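Local coordinates for protein L-ornithine 5-monooxygenase (Pseudomonas aeruginosa, PDB 3S5W) that hydroxylates the side-chain nitrogen of L-ornithine with FAD, NADPH and O2, the first step in making hydroxamate siderophores such as pyoverdin, at residues V29-N42 and V178-G190. Sequence-based numbering, arbitrary orientation.
Sequences VVHDLIGVGFGPSN and VRTTRALVVSPGG. With FAD (flavin-adenine dinucleotide), chain C; PO4 (phosphate ion), chain D.
I34, G35 and V36 pair in parallel with L184, V185 and V186 in the FAD-binding Rossmann-type domain, where strand 30-36 leads through the glycine-rich turn G37-G39 into helix 40-56, in the dinucleotide-binding manner (sequence GVGFGPSN). V36 N gives the shortest bond of the ladder, 2.8 Å to V185 O, and S187 N returns one to V36 O. On the face carrying I34 and V36, I34 slants across T181: CG1 lies 3.6 Å from T181 CB, while CD1 ends between that atom and R179 CB. T181 OG1, anti to its own backbone N (chi1 -172°), bonds A183 O at 2.7 Å; the same oxygen accepts I34 N, so two donors grip it. On the other face V185 CG1 packs against G35 CA, 3.6 Å away, and the L33 side chain crosses that of V185 at a slant, its CD2 nearest CG1.

At the outer end the extended R182 runs beside D32, both pointing the same way, with NH1 3.0 Å from OD1 in a salt bridge whose hydrogen bond is weak and bent (124°); V30 CG1 sits over the centre of the guanidinium, and the backbone N of E60 holds D32 OD2. R179 grips a phosphate ion, probably from the crystallisation liquor, through NE and NH2, while E148 takes NH1.

At the FAD end N42 locks the turn: ND2 donates almost straight (168°) to G37 O, and S187 OG donates to N42 OD1 from above the amide plane. S41 N and OG bond FAD O1P and O2P, two oxygens of the phosphate on the riboflavin side. One water accepts from G39 N and donates to S187 O and, at 2.6 Å, to FAD O1P.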
ATOM      1  N   VAL A  29      -2.343  30.955  10.205  1.00 50.28           N
ATOM      2  CA  VAL A  29      -1.712  30.755   8.866  1.00 50.18           C
ATOM      3  C   VAL A  29      -0.574  29.719   8.862  1.00 48.45           C
ATOM      4  O   VAL A  29      -0.454  28.982   7.889  1.00 49.34           O
ATOM      5  CB  VAL A  29      -1.253  32.120   8.118  1.00 50.67           C
ATOM      6  CG1 VAL A  29      -2.448  33.050   7.795  1.00 51.98           C
ATOM      7  CG2 VAL A  29      -0.108  32.873   8.839  1.00 52.17           C
ATOM      8  N   VAL A  30       0.259  29.664   9.908  1.00 46.48           N
ATOM      9  CA  VAL A  30       1.438  28.758   9.903  1.00 44.34           C
ATOM     10  C   VAL A  30       1.236  27.452  10.710  1.00 43.19           C
ATOM     11  O   VAL A  30       1.156  27.459  11.941  1.00 43.12           O
ATOM     12  CB  VAL A  30       2.785  29.473  10.290  1.00 44.21           C
ATOM     13  CG1 VAL A  30       3.939  28.488  10.308  1.00 43.66           C
ATOM     14  CG2 VAL A  30       3.120  30.570   9.296  1.00 44.50           C
ATOM     15  N   HIS A  31       1.173  26.328   9.998  1.00 40.94           N
ATOM     16  CA  HIS A  31       0.915  25.032  10.649  1.00 38.79           C
ATOM     17  C   HIS A  31       2.186  24.467  11.231  1.00 36.88           C
ATOM     18  O   HIS A  31       3.287  24.798  10.787  1.00 36.29           O
ATOM     19  CB  HIS A  31       0.255  24.054   9.666  1.00 38.58           C
ATOM     20  CG  HIS A  31      -1.024  24.578   9.082  1.00 39.87           C
ATOM     21  ND1 HIS A  31      -2.222  24.536   9.760  1.00 42.25           N
ATOM     22  CD2 HIS A  31      -1.277  25.202   7.905  1.00 40.83           C
ATOM     23  CE1 HIS A  31      -3.165  25.095   9.020  1.00 43.04           C
ATOM     24  NE2 HIS A  31      -2.620  25.499   7.885  1.00 42.72           N
ATOM     25  N   ASP A  32       2.035  23.622  12.250  1.00 35.66           N
ATOM     26  CA  ASP A  32       3.164  22.897  12.815  1.00 34.56           C
ATOM     27  C   ASP A  32       3.544  21.699  11.932  1.00 33.57           C
ATOM     28  O   ASP A  32       4.727  21.428  11.731  1.00 32.83           O
ATOM     29  CB  ASP A  32       2.856  22.450  14.257  1.00 34.99           C
ATOM     30  CG  ASP A  32       2.836  23.624  15.240  1.00 37.21           C
ATOM     31  OD1 ASP A  32       3.836  24.372  15.275  1.00 37.99           O
ATOM     32  OD2 ASP A  32       1.840  23.786  15.981  1.00 36.77           O
ATOM     33  N   LEU A  33       2.525  21.006  11.412  1.00 31.86           N
ATOM     34  CA  LEU A  33       2.730  19.830  10.570  1.00 30.25           C
ATOM     35  C   LEU A  33       1.672  19.759   9.507  1.00 28.80           C
ATOM     36  O   LEU A  33       0.474  19.918   9.784  1.00 29.13           O
ATOM     37  CB  LEU A  33       2.670  18.528  11.409  1.00 30.22           C
ATOM     38  CG  LEU A  33       2.924  17.204  10.652  1.00 30.09           C
ATOM     39  CD1 LEU A  33       4.424  17.030  10.265  1.00 30.23           C
ATOM     40  CD2 LEU A  33       2.390  16.010  11.473  1.00 31.11           C
ATOM     41  N   ILE A  34       2.104  19.490   8.289  1.00 27.89           N
ATOM     42  CA  ILE A  34       1.181  19.061   7.261  1.00 27.57           C
ATOM     43  C   ILE A  34       1.619  17.674   6.779  1.00 27.64           C
ATOM     44  O   ILE A  34       2.802  17.431   6.612  1.00 26.63           O
ATOM     45  CB  ILE A  34       1.088  20.069   6.077  1.00 27.90           C
ATOM     46  CG1 ILE A  34       0.613  21.432   6.593  1.00 27.61           C
ATOM     47  CG2 ILE A  34       0.130  19.550   4.960  1.00 27.47           C
ATOM     48  CD1 ILE A  34       0.475  22.489   5.474  1.00 31.02           C
ATOM     49  N   GLY A  35       0.636  16.796   6.564  1.00 27.68           N
ATOM     50  CA  GLY A  35       0.889  15.467   6.034  1.00 26.86           C
ATOM     51  C   GLY A  35       0.326  15.292   4.649  1.00 26.02           C
ATOM     52  O   GLY A  35      -0.773  15.753   4.354  1.00 26.87           O
ATOM     53  N   VAL A  36       1.100  14.635   3.794  1.00 25.10           N
ATOM     54  CA  VAL A  36       0.630  14.226   2.496  1.00 25.38           C
ATOM     55  C   VAL A  36       0.057  12.811   2.673  1.00 25.19           C
ATOM     56  O   VAL A  36       0.826  11.855   2.946  1.00 24.95           O
ATOM     57  CB  VAL A  36       1.770  14.190   1.477  1.00 24.77           C
ATOM     58  CG1 VAL A  36       1.229  13.833   0.098  1.00 25.97           C
ATOM     59  CG2 VAL A  36       2.519  15.522   1.460  1.00 27.18           C
ATOM     60  N   GLY A  37      -1.261  12.703   2.525  1.00 24.65           N
ATOM     61  CA  GLY A  37      -2.011  11.455   2.704  1.00 23.46           C
ATOM     62  C   GLY A  37      -2.630  11.336   4.088  1.00 22.91           C
ATOM     63  O   GLY A  37      -2.099  11.848   5.085  1.00 21.74           O
ATOM     64  N   PHE A  38      -3.774  10.667   4.146  1.00 22.78           N
ATOM     65  CA  PHE A  38      -4.368  10.326   5.431  1.00 23.15           C
ATOM     66  C   PHE A  38      -4.791   8.854   5.391  1.00 23.42           C
ATOM     67  O   PHE A  38      -5.924   8.506   5.736  1.00 24.51           O
ATOM     68  CB  PHE A  38      -5.556  11.248   5.782  1.00 22.65           C
ATOM     69  CG  PHE A  38      -5.828  11.341   7.275  1.00 22.40           C
ATOM     70  CD1 PHE A  38      -4.758  11.440   8.184  1.00 25.15           C
ATOM     71  CD2 PHE A  38      -7.129  11.337   7.769  1.00 22.64           C
ATOM     72  CE1 PHE A  38      -4.976  11.552   9.554  1.00 24.75           C
ATOM     73  CE2 PHE A  38      -7.372  11.447   9.154  1.00 22.36           C
ATOM     74  CZ  PHE A  38      -6.282  11.544  10.046  1.00 23.49           C
ATOM     75  N   GLY A  39      -3.878   8.007   4.920  1.00 23.53           N
ATOM     76  CA  GLY A  39      -4.036   6.551   5.054  1.00 23.16           C
ATOM     77  C   GLY A  39      -3.542   6.102   6.431  1.00 22.58           C
ATOM     78  O   GLY A  39      -3.208   6.938   7.298  1.00 22.51           O
ATOM     79  N   PRO A  40      -3.447   4.770   6.643  1.00 22.30           N
ATOM     80  CA  PRO A  40      -3.038   4.233   7.932  1.00 21.81           C
ATOM     81  C   PRO A  40      -1.793   4.873   8.541  1.00 21.86           C
ATOM     82  O   PRO A  40      -1.778   5.115   9.739  1.00 22.12           O
ATOM     83  CB  PRO A  40      -2.811   2.731   7.642  1.00 22.65           C
ATOM     84  CG  PRO A  40      -3.805   2.428   6.520  1.00 22.01           C
ATOM     85  CD  PRO A  40      -3.962   3.730   5.728  1.00 22.53           C
ATOM     86  N   SER A  41      -0.765   5.169   7.738  1.00 22.16           N
ATOM     87  CA  SER A  41       0.453   5.752   8.315  1.00 22.73           C
ATOM     88  C   SER A  41       0.151   7.076   9.034  1.00 23.30           C
ATOM     89  O   SER A  41       0.584   7.304  10.156  1.00 22.84           O
ATOM     90  CB  SER A  41       1.526   5.971   7.245  1.00 22.83           C
ATOM     91  OG  SER A  41       2.107   4.739   6.893  1.00 24.96           O
ATOM     92  N   ASN A  42      -0.567   7.960   8.356  1.00 22.97           N
ATOM     93  CA  ASN A  42      -0.816   9.266   8.937  1.00 23.50           C
ATOM     94  C   ASN A  42      -1.974   9.287   9.914  1.00 23.25           C
ATOM     95  O   ASN A  42      -1.981  10.107  10.818  1.00 24.63           O
ATOM     96  CB  ASN A  42      -0.925  10.339   7.859  1.00 24.05           C
ATOM     97  CG  ASN A  42       0.451  10.766   7.325  1.00 25.28           C
ATOM     98  OD1 ASN A  42       1.498  10.438   7.900  1.00 26.96           O
ATOM     99  ND2 ASN A  42       0.443  11.527   6.249  1.00 26.97           N
ATOM    100  N   VAL A 178      -2.595  27.055  -1.173  1.00 35.48           N
ATOM    101  CA  VAL A 178      -1.205  27.182  -0.733  1.00 35.73           C
ATOM    102  C   VAL A 178      -1.241  27.352   0.775  1.00 35.43           C
ATOM    103  O   VAL A 178      -1.962  28.209   1.287  1.00 35.90           O
ATOM    104  CB  VAL A 178      -0.446  28.364  -1.467  1.00 35.48           C
ATOM    105  CG1 VAL A 178       0.981  28.535  -0.941  1.00 36.34           C
ATOM    106  CG2 VAL A 178      -0.427  28.129  -2.974  1.00 36.61           C
ATOM    107  N   ARG A 179      -0.518  26.493   1.491  1.00 34.33           N
ATOM    108  CA  ARG A 179      -0.444  26.548   2.949  1.00 34.44           C
ATOM    109  C   ARG A 179       1.005  26.533   3.389  1.00 34.20           C
ATOM    110  O   ARG A 179       1.889  26.060   2.674  1.00 34.70           O
ATOM    111  CB  ARG A 179      -1.177  25.361   3.601  1.00 34.70           C
ATOM    112  CG  ARG A 179      -2.678  25.338   3.447  1.00 34.23           C
ATOM    113  CD  ARG A 179      -3.193  24.131   4.212  1.00 32.41           C
ATOM    114  NE  ARG A 179      -4.632  23.931   4.081  1.00 32.24           N
ATOM    115  CZ  ARG A 179      -5.223  23.243   3.106  1.00 32.15           C
ATOM    116  NH1 ARG A 179      -4.510  22.713   2.112  1.00 30.81           N
ATOM    117  NH2 ARG A 179      -6.539  23.109   3.114  1.00 31.92           N
ATOM    118  N   THR A 180       1.243  27.024   4.593  1.00 34.47           N
ATOM    119  CA  THR A 180       2.568  27.147   5.109  1.00 35.25           C
ATOM    120  C   THR A 180       2.730  26.269   6.360  1.00 34.42           C
ATOM    121  O   THR A 180       1.825  26.196   7.182  1.00 34.81           O
ATOM    122  CB  THR A 180       2.848  28.651   5.403  1.00 35.66           C
ATOM    123  OG1 THR A 180       2.833  29.345   4.155  1.00 38.76           O
ATOM    124  CG2 THR A 180       4.195  28.836   6.020  1.00 36.52           C
ATOM    125  N   THR A 181       3.888  25.620   6.490  1.00 34.01           N
ATOM    126  CA  THR A 181       4.140  24.679   7.594  1.00 33.24           C
ATOM    127  C   THR A 181       5.594  24.627   8.065  1.00 32.57           C
ATOM    128  O   THR A 181       6.509  24.751   7.258  1.00 32.96           O
ATOM    129  CB  THR A 181       3.649  23.225   7.218  1.00 33.14           C
ATOM    130  OG1 THR A 181       3.728  22.379   8.375  1.00 31.78           O
ATOM    131  CG2 THR A 181       4.495  22.618   6.102  1.00 31.96           C
ATOM    132  N   ARG A 182       5.796  24.423   9.369  1.00 32.42           N
ATOM    133  CA  ARG A 182       7.135  24.194   9.961  1.00 33.06           C
ATOM    134  C   ARG A 182       7.723  22.781   9.685  1.00 32.23           C
ATOM    135  O   ARG A 182       8.943  22.565   9.748  1.00 32.79           O
ATOM    136  CB  ARG A 182       7.110  24.436  11.493  1.00 34.22           C
ATOM    137  CG  ARG A 182       6.508  25.797  11.928  1.00 37.91           C
ATOM    138  CD  ARG A 182       6.495  25.976  13.440  1.00 43.68           C
ATOM    139  NE  ARG A 182       6.205  27.366  13.818  1.00 50.02           N
ATOM    140  CZ  ARG A 182       4.990  27.861  14.085  1.00 52.24           C
ATOM    141  NH1 ARG A 182       3.905  27.085  14.026  1.00 52.01           N
ATOM    142  NH2 ARG A 182       4.859  29.141  14.427  1.00 52.02           N
ATOM    143  N   ALA A 183       6.853  21.820   9.381  1.00 30.95           N
ATOM    144  CA  ALA A 183       7.264  20.418   9.227  1.00 29.73           C
ATOM    145  C   ALA A 183       6.285  19.684   8.301  1.00 28.86           C
ATOM    146  O   ALA A 183       5.109  20.071   8.183  1.00 28.67           O
ATOM    147  CB  ALA A 183       7.319  19.729  10.597  1.00 30.06           C
ATOM    148  N   LEU A 184       6.786  18.633   7.661  1.00 27.64           N
ATOM    149  CA  LEU A 184       6.051  17.873   6.669  1.00 27.45           C
ATOM    150  C   LEU A 184       6.211  16.378   6.920  1.00 27.13           C
ATOM    151  O   LEU A 184       7.309  15.916   7.230  1.00 26.42           O
ATOM    152  CB  LEU A 184       6.598  18.170   5.273  1.00 27.61           C
ATOM    153  CG  LEU A 184       5.901  17.588   4.036  1.00 28.57           C
ATOM    154  CD1 LEU A 184       4.521  18.207   3.752  1.00 29.90           C
ATOM    155  CD2 LEU A 184       6.812  17.774   2.834  1.00 31.96           C
ATOM    156  N   VAL A 185       5.119  15.631   6.744  1.00 26.66           N
ATOM    157  CA  VAL A 185       5.237  14.158   6.748  1.00 26.13           C
ATOM    158  C   VAL A 185       4.656  13.613   5.431  1.00 25.31           C
ATOM    159  O   VAL A 185       3.528  13.897   5.083  1.00 25.82           O
ATOM    160  CB  VAL A 185       4.680  13.509   8.053  1.00 26.24           C
ATOM    161  CG1 VAL A 185       3.196  13.815   8.243  1.00 26.88           C
ATOM    162  CG2 VAL A 185       4.914  11.975   8.064  1.00 26.18           C
ATOM    163  N   VAL A 186       5.477  12.894   4.679  1.00 24.14           N
ATOM    164  CA  VAL A 186       5.105  12.419   3.346  1.00 24.64           C
ATOM    165  C   VAL A 186       4.740  10.924   3.410  1.00 24.25           C
ATOM    166  O   VAL A 186       5.627  10.092   3.555  1.00 24.17           O
ATOM    167  CB  VAL A 186       6.253  12.644   2.329  1.00 25.37           C
ATOM    168  CG1 VAL A 186       5.858  12.139   0.967  1.00 25.76           C
ATOM    169  CG2 VAL A 186       6.581  14.164   2.212  1.00 25.16           C
ATOM    170  N   SER A 187       3.452  10.614   3.293  1.00 23.78           N
ATOM    171  CA  SER A 187       2.949   9.212   3.392  1.00 24.33           C
ATOM    172  C   SER A 187       1.942   8.870   2.294  1.00 24.60           C
ATOM    173  O   SER A 187       0.782   8.562   2.583  1.00 24.15           O
ATOM    174  CB  SER A 187       2.302   9.019   4.762  1.00 23.52           C
ATOM    175  OG  SER A 187       3.171   9.468   5.784  1.00 24.47           O
ATOM    176  N   PRO A 188       2.357   8.977   1.013  1.00 25.45           N
ATOM    177  CA  PRO A 188       1.395   8.872  -0.082  1.00 25.62           C
ATOM    178  C   PRO A 188       1.153   7.452  -0.619  1.00 24.80           C
ATOM    179  O   PRO A 188       0.390   7.279  -1.567  1.00 24.08           O
ATOM    180  CB  PRO A 188       2.029   9.741  -1.184  1.00 25.88           C
ATOM    181  CG  PRO A 188       3.517   9.465  -0.997  1.00 26.04           C
ATOM    182  CD  PRO A 188       3.701   9.363   0.520  1.00 26.23           C
ATOM    183  N   GLY A 189       1.810   6.454  -0.025  1.00 25.96           N
ATOM    184  CA  GLY A 189       1.631   5.069  -0.440  1.00 26.05           C
ATOM    185  C   GLY A 189       2.436   4.778  -1.690  1.00 27.74           C
ATOM    186  O   GLY A 189       3.206   5.634  -2.136  1.00 27.12           O
ATOM    187  N   GLY A 190       2.237   3.598  -2.290  1.00 27.31           N
ATOM    188  CA  GLY A 190       3.005   3.245  -3.485  1.00 27.51           C
ATOM    189  C   GLY A 190       2.329   3.667  -4.789  1.00 28.60           C
ATOM    190  O   GLY A 190       1.166   4.062  -4.815  1.00 28.09           O
TER
HETATM  191  PA  FAD C 450      -1.743   4.283   1.853  1.00 23.63           P
HETATM  192  O1A FAD C 450      -1.427   3.872   0.465  1.00 19.77           O
HETATM  193  O2A FAD C 450      -2.749   3.386   2.593  1.00 19.53           O
HETATM  194  O5B FAD C 450      -2.339   5.795   1.856  1.00 23.66           O
HETATM  195  C5B FAD C 450      -1.719   6.782   1.065  1.00 21.39           C
HETATM  196  C4B FAD C 450      -2.747   7.896   0.969  1.00 23.22           C
HETATM  197  O4B FAD C 450      -2.139   8.970   0.304  1.00 26.67           O
HETATM  198  C3B FAD C 450      -3.932   7.466   0.110  1.00 23.62           C
HETATM  199  O3B FAD C 450      -5.129   7.576   0.854  1.00 24.22           O
HETATM  200  C2B FAD C 450      -3.906   8.423  -1.088  1.00 24.49           C
HETATM  201  O2B FAD C 450      -5.203   8.897  -1.431  1.00 27.34           O
HETATM  202  C1B FAD C 450      -3.097   9.567  -0.557  1.00 25.52           C
HETATM  203  N9A FAD C 450      -2.301  10.294  -1.541  1.00 27.25           N
HETATM  204  C8A FAD C 450      -1.396   9.782  -2.465  1.00 30.44           C
HETATM  205  N7A FAD C 450      -0.831  10.842  -3.116  1.00 29.15           N
HETATM  206  C5A FAD C 450      -1.348  11.987  -2.594  1.00 28.77           C
HETATM  207  C6A FAD C 450      -1.126  13.333  -2.882  1.00 30.58           C
HETATM  208  N6A FAD C 450      -0.090  13.704  -3.653  1.00 28.73           N
HETATM  209  N1A FAD C 450      -1.840  14.287  -2.161  1.00 28.54           N
HETATM  210  C2A FAD C 450      -2.738  13.949  -1.170  1.00 27.82           C
HETATM  211  N3A FAD C 450      -2.960  12.607  -0.879  1.00 25.41           N
HETATM  212  C4A FAD C 450      -2.270  11.652  -1.590  1.00 28.24           C
HETATM  213  N1  FAD C 450      -0.628  -4.232   4.702  1.00 22.48           N
HETATM  214  C2  FAD C 450      -0.850  -5.078   5.781  1.00 25.26           C
HETATM  215  O2  FAD C 450      -0.167  -4.983   6.788  1.00 23.60           O
HETATM  216  N3  FAD C 450      -1.841  -6.036   5.734  1.00 25.57           N
HETATM  217  C4  FAD C 450      -2.646  -6.175   4.630  1.00 28.10           C
HETATM  218  O4  FAD C 450      -3.556  -7.021   4.650  1.00 26.10           O
HETATM  219  C4X FAD C 450      -2.418  -5.333   3.524  1.00 25.20           C
HETATM  220  N5  FAD C 450      -3.201  -5.460   2.385  1.00 26.11           N
HETATM  221  C5X FAD C 450      -2.968  -4.640   1.294  1.00 27.52           C
HETATM  222  C6  FAD C 450      -3.766  -4.781   0.149  1.00 29.83           C
HETATM  223  C7  FAD C 450      -3.557  -3.974  -0.962  1.00 29.86           C
HETATM  224  C7M FAD C 450      -4.448  -4.190  -2.160  1.00 32.40           C
HETATM  225  C8  FAD C 450      -2.527  -3.041  -0.939  1.00 28.19           C
HETATM  226  C8M FAD C 450      -2.246  -2.133  -2.101  1.00 31.03           C
HETATM  227  C9  FAD C 450      -1.730  -2.891   0.192  1.00 26.97           C
HETATM  228  C9A FAD C 450      -1.950  -3.675   1.332  1.00 26.84           C
HETATM  229  N10 FAD C 450      -1.157  -3.543   2.478  1.00 23.80           N
HETATM  230  C10 FAD C 450      -1.385  -4.386   3.560  1.00 24.18           C
HETATM  231  C1' FAD C 450      -0.017  -2.574   2.556  1.00 23.37           C
HETATM  232  C2' FAD C 450      -0.443  -1.096   2.682  1.00 23.22           C
HETATM  233  O2' FAD C 450       0.653  -0.377   2.106  1.00 24.65           O
HETATM  234  C3' FAD C 450      -0.603  -0.730   4.150  1.00 24.06           C
HETATM  235  O3' FAD C 450      -1.578  -1.563   4.809  1.00 23.72           O
HETATM  236  C4' FAD C 450      -1.070   0.737   4.326  1.00 22.97           C
HETATM  237  O4' FAD C 450      -2.182   0.981   3.473  1.00 23.37           O
HETATM  238  C5' FAD C 450       0.047   1.798   4.145  1.00 23.29           C
HETATM  239  O5' FAD C 450      -0.442   3.012   4.683  1.00 26.29           O
HETATM  240  P   FAD C 450       0.020   4.467   4.145  1.00 24.11           P
HETATM  241  O1P FAD C 450      -0.861   5.453   4.871  1.00 22.80           O
HETATM  242  O2P FAD C 450       1.507   4.557   4.353  1.00 20.51           O
HETATM  243  O3P FAD C 450      -0.333   4.418   2.590  1.00 21.18           O
HETATM  244  P   PO4 D 444      -7.732  25.278   5.990  1.00 53.64           P
HETATM  245  O1  PO4 D 444      -7.652  24.964   7.467  1.00 51.76           O
HETATM  246  O2  PO4 D 444      -6.323  25.565   5.522  1.00 51.76           O
HETATM  247  O3  PO4 D 444      -8.638  26.477   5.801  1.00 53.57           O
HETATM  248  O4  PO4 D 444      -8.330  24.138   5.187  1.00 50.73           O
HETATM  249  O   HOH W   1      -1.005   8.095   4.754  1.00 25.73           O